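Local structure of cell wall binding protein cwp8 (Peptoclostridium difficile, 5J6Q) at residues 2-15 / 176-188. The protein is a cell wall protein of the S-layer that probably attaches to the cell wall through its three CWB2 modules. Numbering follows the deposited sequence.
Sequences DKNYTVSAKDSAKL and ELHTVTVKNADLQ
Val7 and Thr181 sit at the middle of a parallel ladder that pairs strand 5-8, near the start of the chain, with strand 178-183. Thr181 N donates to Tyr5 O at 2.9 Å and Val7 N returns a bond to Thr181 O, after which Val7 O accepts from Lys183 N and Ala9 N reaches Lys183 O. Val7 thus bonds through both its N and its O to the residues flanking Val182, the staggered pattern of parallel strands, and Ala9 continues it just past the strand. Ahead of the regular ladder a side chain takes over. With CG anti to its own carbonyl carbon (chi1 -51°), Asn4 brings OD1 to Thr179 N at 2.9 Å; this bond is bent to 139°, the donor standing above the amide plane. A water donates to both Tyr5 O and Thr179 O and also meets Thr181 OG1, bridging the strands.

Apolar packing fills the face bearing Tyr5, Val7, Val180 and Val182. Val180 lies alongside Tyr5 and lays CG2 over the ring face, a CH-pi contact 4.3 Å from the centroid, while its CG1 touches Tyr5 CE1. Leu15, from helix 13-24, comes down over this face: its CD2 rests 3.8 Å from Val180 CG1 and meets Val182 CG2 end-on. On the reverse face Thr6 CG2 presses against Lys183 CE at 3.5 Å, a tight fit along the extended lysine.

Strand 5-8 forms the outer edge of a mixed sheet, with strand 178-183 hydrogen-bonded on its far side to antiparallel strand 68-75. Ile60 of helix 53-61 packs on Ala9 and Val182, and strand 186-191 then leads into the next sheet, beside strand 256-262.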
loop_
_atom_site.group_PDB
_atom_site.type_symbol
_atom_site.label_atom_id
_atom_site.label_comp_id
_atom_site.label_asym_id
_atom_site.label_seq_id
_atom_site.Cartn_x
_atom_site.Cartn_y
_atom_site.Cartn_z
ATOM N N ASP A 2 -29.010 -7.312 6.559
ATOM C CA ASP A 2 -29.226 -7.287 5.116
ATOM C C ASP A 2 -28.035 -6.767 4.312
ATOM O O ASP A 2 -27.894 -5.558 4.139
ATOM C CB ASP A 2 -30.464 -6.422 4.791
ATOM C CG ASP A 2 -30.683 -5.254 5.740
ATOM O OD1 ASP A 2 -29.694 -4.572 6.085
ATOM O OD2 ASP A 2 -31.844 -5.025 6.134
ATOM N N LYS A 3 -27.182 -7.675 3.807
ATOM C CA LYS A 3 -26.039 -7.265 2.992
ATOM C C LYS A 3 -25.253 -8.435 2.426
ATOM O O LYS A 3 -25.303 -9.545 2.952
ATOM C CB LYS A 3 -25.078 -6.359 3.789
ATOM C CG LYS A 3 -24.670 -5.090 3.023
ATOM C CD LYS A 3 -25.582 -4.842 1.821
ATOM C CE LYS A 3 -25.132 -3.719 0.932
ATOM N NZ LYS A 3 -26.060 -3.582 -0.221
ATOM N N ASN A 4 -24.531 -8.172 1.329
ATOM C CA ASN A 4 -23.711 -9.177 0.657
ATOM C C ASN A 4 -22.222 -8.937 0.906
ATOM O O ASN A 4 -21.656 -7.978 0.383
ATOM C CB ASN A 4 -23.984 -9.139 -0.837
ATOM C CG ASN A 4 -25.449 -9.216 -1.172
ATOM O OD1 ASN A 4 -25.855 -10.119 -1.905
ATOM N ND2 ASN A 4 -26.322 -8.387 -0.593
ATOM N N TYR A 5 -21.585 -9.806 1.697
ATOM C CA TYR A 5 -20.170 -9.648 2.014
ATOM C C TYR A 5 -19.374 -10.976 1.977
ATOM O O TYR A 5 -19.918 -12.020 1.582
ATOM C CB TYR A 5 -20.051 -9.038 3.411
ATOM C CG TYR A 5 -20.794 -9.879 4.430
ATOM C CD1 TYR A 5 -20.131 -10.833 5.178
ATOM C CD2 TYR A 5 -22.153 -9.721 4.628
ATOM C CE1 TYR A 5 -20.802 -11.621 6.106
ATOM C CE2 TYR A 5 -22.843 -10.502 5.552
ATOM C CZ TYR A 5 -22.160 -11.446 6.285
ATOM O OH TYR A 5 -22.824 -12.232 7.194
ATOM N N THR A 6 -18.113 -10.923 2.456
ATOM C CA THR A 6 -17.228 -12.037 2.445
ATOM C C THR A 6 -16.563 -12.203 3.765
ATOM O O THR A 6 -16.121 -11.242 4.377
ATOM C CB THR A 6 -16.262 -11.809 1.259
ATOM O OG1 THR A 6 -17.078 -11.589 0.099
ATOM C CG2 THR A 6 -15.344 -12.948 1.031
ATOM N N VAL A 7 -16.495 -13.425 4.237
ATOM C CA VAL A 7 -15.861 -13.704 5.513
ATOM C C VAL A 7 -14.944 -14.789 5.304
ATOM O O VAL A 7 -15.112 -15.563 4.381
ATOM C CB VAL A 7 -16.874 -14.149 6.639
ATOM C CG1 VAL A 7 -17.716 -12.962 7.093
ATOM C CG2 VAL A 7 -17.797 -15.262 6.120
ATOM N N SER A 8 -13.970 -14.898 6.157
ATOM C CA SER A 8 -13.094 -16.024 6.029
ATOM C C SER A 8 -13.756 -17.244 6.713
ATOM O O SER A 8 -14.572 -17.070 7.615
ATOM C CB SER A 8 -11.751 -15.735 6.677
ATOM O OG SER A 8 -11.926 -15.601 8.081
ATOM N N ALA A 9 -13.399 -18.438 6.272
ATOM C CA ALA A 9 -13.857 -19.666 6.860
ATOM C C ALA A 9 -13.603 -19.591 8.403
ATOM O O ALA A 9 -14.535 -19.720 9.182
ATOM C CB ALA A 9 -13.101 -20.838 6.230
ATOM N N LYS A 10 -12.353 -19.354 8.829
ATOM C CA LYS A 10 -11.982 -19.276 10.258
ATOM C C LYS A 10 -12.892 -18.327 11.066
ATOM O O LYS A 10 -13.210 -18.644 12.221
ATOM C CB LYS A 10 -10.498 -18.855 10.371
ATOM C CG LYS A 10 -10.068 -18.357 11.757
ATOM C CD LYS A 10 -8.537 -18.158 11.794
ATOM C CE LYS A 10 -8.148 -16.709 11.992
ATOM N NZ LYS A 10 -7.033 -16.286 11.082
ATOM N N ASP A 11 -13.350 -17.210 10.485
ATOM C CA ASP A 11 -14.185 -16.320 11.257
ATOM C C ASP A 11 -15.647 -16.396 10.792
ATOM O O ASP A 11 -16.349 -15.371 10.783
ATOM C CB ASP A 11 -13.641 -14.878 11.180
ATOM C CG ASP A 11 -12.126 -14.801 11.376
ATOM O OD1 ASP A 11 -11.640 -15.166 12.482
ATOM O OD2 ASP A 11 -11.429 -14.393 10.434
ATOM N N SER A 12 -16.132 -17.619 10.427
ATOM C CA SER A 12 -17.530 -17.771 9.940
ATOM C C SER A 12 -18.508 -18.246 11.029
ATOM O O SER A 12 -19.657 -18.495 10.693
ATOM C CB SER A 12 -17.586 -18.741 8.759
ATOM O OG SER A 12 -16.904 -19.962 9.030
ATOM N N ALA A 13 -18.067 -18.383 12.343
ATOM C CA ALA A 13 -18.959 -18.821 13.473
ATOM C C ALA A 13 -20.302 -18.087 13.487
ATOM O O ALA A 13 -21.381 -18.693 13.524
ATOM C CB ALA A 13 -18.258 -18.567 14.794
ATOM N N LYS A 14 -20.212 -16.785 13.456
ATOM C CA LYS A 14 -21.310 -15.845 13.457
ATOM C C LYS A 14 -22.244 -16.103 12.272
ATOM O O LYS A 14 -23.462 -15.994 12.436
ATOM C CB LYS A 14 -20.708 -14.425 13.388
ATOM C CG LYS A 14 -21.733 -13.300 13.414
ATOM C CD LYS A 14 -21.063 -11.958 13.693
ATOM N N LEU A 15 -21.704 -16.490 11.073
ATOM C CA LEU A 15 -22.636 -16.678 9.961
ATOM C C LEU A 15 -23.400 -17.963 10.212
ATOM O O LEU A 15 -24.607 -17.989 10.087
ATOM C CB LEU A 15 -21.862 -16.729 8.618
ATOM C CG LEU A 15 -22.771 -17.087 7.435
ATOM C CD1 LEU A 15 -23.565 -15.866 7.033
ATOM C CD2 LEU A 15 -21.913 -17.605 6.278
ATOM N N GLU A 176 -35.163 -9.877 -1.173
ATOM C CA GLU A 176 -33.998 -10.035 -2.024
ATOM C C GLU A 176 -32.896 -10.972 -1.552
ATOM O O GLU A 176 -32.483 -10.948 -0.400
ATOM C CB GLU A 176 -33.411 -8.640 -2.301
ATOM C CG GLU A 176 -34.287 -7.839 -3.253
ATOM C CD GLU A 176 -33.606 -7.558 -4.582
ATOM O OE1 GLU A 176 -32.691 -8.318 -4.970
ATOM O OE2 GLU A 176 -33.994 -6.574 -5.235
ATOM N N LEU A 177 -32.409 -11.762 -2.504
ATOM C CA LEU A 177 -31.307 -12.744 -2.402
ATOM C C LEU A 177 -30.020 -12.098 -1.880
ATOM O O LEU A 177 -29.444 -11.312 -2.631
ATOM C CB LEU A 177 -31.073 -13.245 -3.849
ATOM C CG LEU A 177 -30.138 -14.436 -4.147
ATOM C CD1 LEU A 177 -28.706 -14.057 -3.841
ATOM C CD2 LEU A 177 -30.530 -15.699 -3.447
ATOM N N HIS A 178 -29.575 -12.395 -0.623
ATOM C CA HIS A 178 -28.305 -11.875 -0.073
ATOM C C HIS A 178 -27.231 -13.010 -0.177
ATOM O O HIS A 178 -27.566 -14.172 0.028
ATOM C CB HIS A 178 -28.404 -11.434 1.412
ATOM C CG HIS A 178 -29.456 -10.410 1.671
ATOM N ND1 HIS A 178 -30.727 -10.741 2.098
ATOM C CD2 HIS A 178 -29.419 -9.055 1.576
ATOM C CE1 HIS A 178 -31.415 -9.618 2.250
ATOM N NE2 HIS A 178 -30.655 -8.588 1.942
ATOM N N THR A 179 -25.964 -12.678 -0.446
ATOM C CA THR A 179 -24.951 -13.680 -0.630
ATOM C C THR A 179 -23.802 -13.435 0.220
ATOM O O THR A 179 -23.282 -12.301 0.286
ATOM C CB THR A 179 -24.462 -13.695 -2.089
ATOM O OG1 THR A 179 -25.570 -14.069 -2.883
ATOM C CG2 THR A 179 -23.291 -14.691 -2.301
ATOM N N VAL A 180 -23.371 -14.490 0.868
ATOM C CA VAL A 180 -22.240 -14.348 1.702
ATOM C C VAL A 180 -21.242 -15.305 1.125
ATOM O O VAL A 180 -21.515 -16.517 0.957
ATOM C CB VAL A 180 -22.597 -14.716 3.175
ATOM C CG1 VAL A 180 -21.368 -14.579 4.064
ATOM C CG2 VAL A 180 -23.770 -13.854 3.679
ATOM N N THR A 181 -20.089 -14.823 0.863
ATOM C CA THR A 181 -19.093 -15.696 0.264
ATOM C C THR A 181 -18.228 -16.058 1.332
ATOM O O THR A 181 -17.905 -15.167 2.123
ATOM C CB THR A 181 -18.364 -14.916 -0.859
ATOM O OG1 THR A 181 -19.392 -14.496 -1.791
ATOM C CG2 THR A 181 -17.281 -15.740 -1.518
ATOM N N VAL A 182 -17.856 -17.347 1.427
ATOM C CA VAL A 182 -16.981 -17.783 2.507
ATOM C C VAL A 182 -15.733 -18.282 1.875
ATOM O O VAL A 182 -15.834 -19.139 0.982
ATOM C CB VAL A 182 -17.623 -18.905 3.416
ATOM C CG1 VAL A 182 -16.582 -19.418 4.379
ATOM C CG2 VAL A 182 -18.812 -18.339 4.217
ATOM N N LYS A 183 -14.543 -17.769 2.342
ATOM C CA LYS A 183 -13.271 -18.127 1.721
ATOM C C LYS A 183 -12.266 -18.653 2.671
ATOM O O LYS A 183 -12.086 -18.076 3.751
ATOM C CB LYS A 183 -12.569 -16.884 1.069
ATOM C CG LYS A 183 -13.409 -15.990 0.207
ATOM C CD LYS A 183 -12.463 -14.965 -0.520
ATOM C CE LYS A 183 -13.185 -14.021 -1.463
ATOM N NZ LYS A 183 -12.316 -12.858 -1.893
ATOM N N ASN A 184 -11.584 -19.736 2.310
ATOM C CA ASN A 184 -10.519 -20.138 3.202
ATOM C C ASN A 184 -9.268 -19.299 2.734
ATOM O O ASN A 184 -8.520 -19.678 1.838
ATOM C CB ASN A 184 -10.303 -21.596 3.128
ATOM C CG ASN A 184 -9.110 -22.078 3.889
ATOM O OD1 ASN A 184 -8.316 -21.287 4.400
ATOM N ND2 ASN A 184 -8.891 -23.396 3.996
ATOM N N ALA A 185 -9.087 -18.148 3.369
ATOM C CA ALA A 185 -8.016 -17.200 3.033
ATOM C C ALA A 185 -7.958 -16.148 4.099
ATOM O O ALA A 185 -8.874 -16.068 4.932
ATOM C CB ALA A 185 -8.299 -16.534 1.687
ATOM N N ASP A 186 -6.893 -15.332 4.075
ATOM C CA ASP A 186 -6.689 -14.251 5.036
ATOM C C ASP A 186 -7.165 -12.997 4.377
ATOM O O ASP A 186 -6.650 -12.650 3.309
ATOM C CB ASP A 186 -5.198 -14.164 5.404
ATOM C CG ASP A 186 -4.747 -15.409 6.138
ATOM O OD1 ASP A 186 -3.905 -16.151 5.585
ATOM O OD2 ASP A 186 -5.253 -15.653 7.271
ATOM N N LEU A 187 -8.124 -12.289 4.983
ATOM C CA LEU A 187 -8.700 -11.117 4.366
ATOM C C LEU A 187 -8.487 -9.849 5.199
ATOM O O LEU A 187 -8.442 -9.923 6.440
ATOM C CB LEU A 187 -10.200 -11.341 4.193
ATOM C CG LEU A 187 -10.613 -12.763 3.783
ATOM C CD1 LEU A 187 -12.145 -12.913 3.937
ATOM C CD2 LEU A 187 -10.157 -12.983 2.355
ATOM N N GLN A 188 -8.366 -8.689 4.506
ATOM C CA GLN A 188 -8.164 -7.435 5.188
ATOM C C GLN A 188 -9.011 -6.387 4.507
ATOM O O GLN A 188 -9.161 -6.409 3.276
ATOM C CB GLN A 188 -6.683 -6.992 5.093
ATOM C CG GLN A 188 -5.676 -7.915 5.723
ATOM C CD GLN A 188 -4.345 -7.200 5.850
ATOM O OE1 GLN A 188 -4.264 -6.102 6.393
ATOM N NE2 GLN A 188 -3.290 -7.793 5.326
HETATM O O HOH W 1 -21.192 -12.119 -1.232
#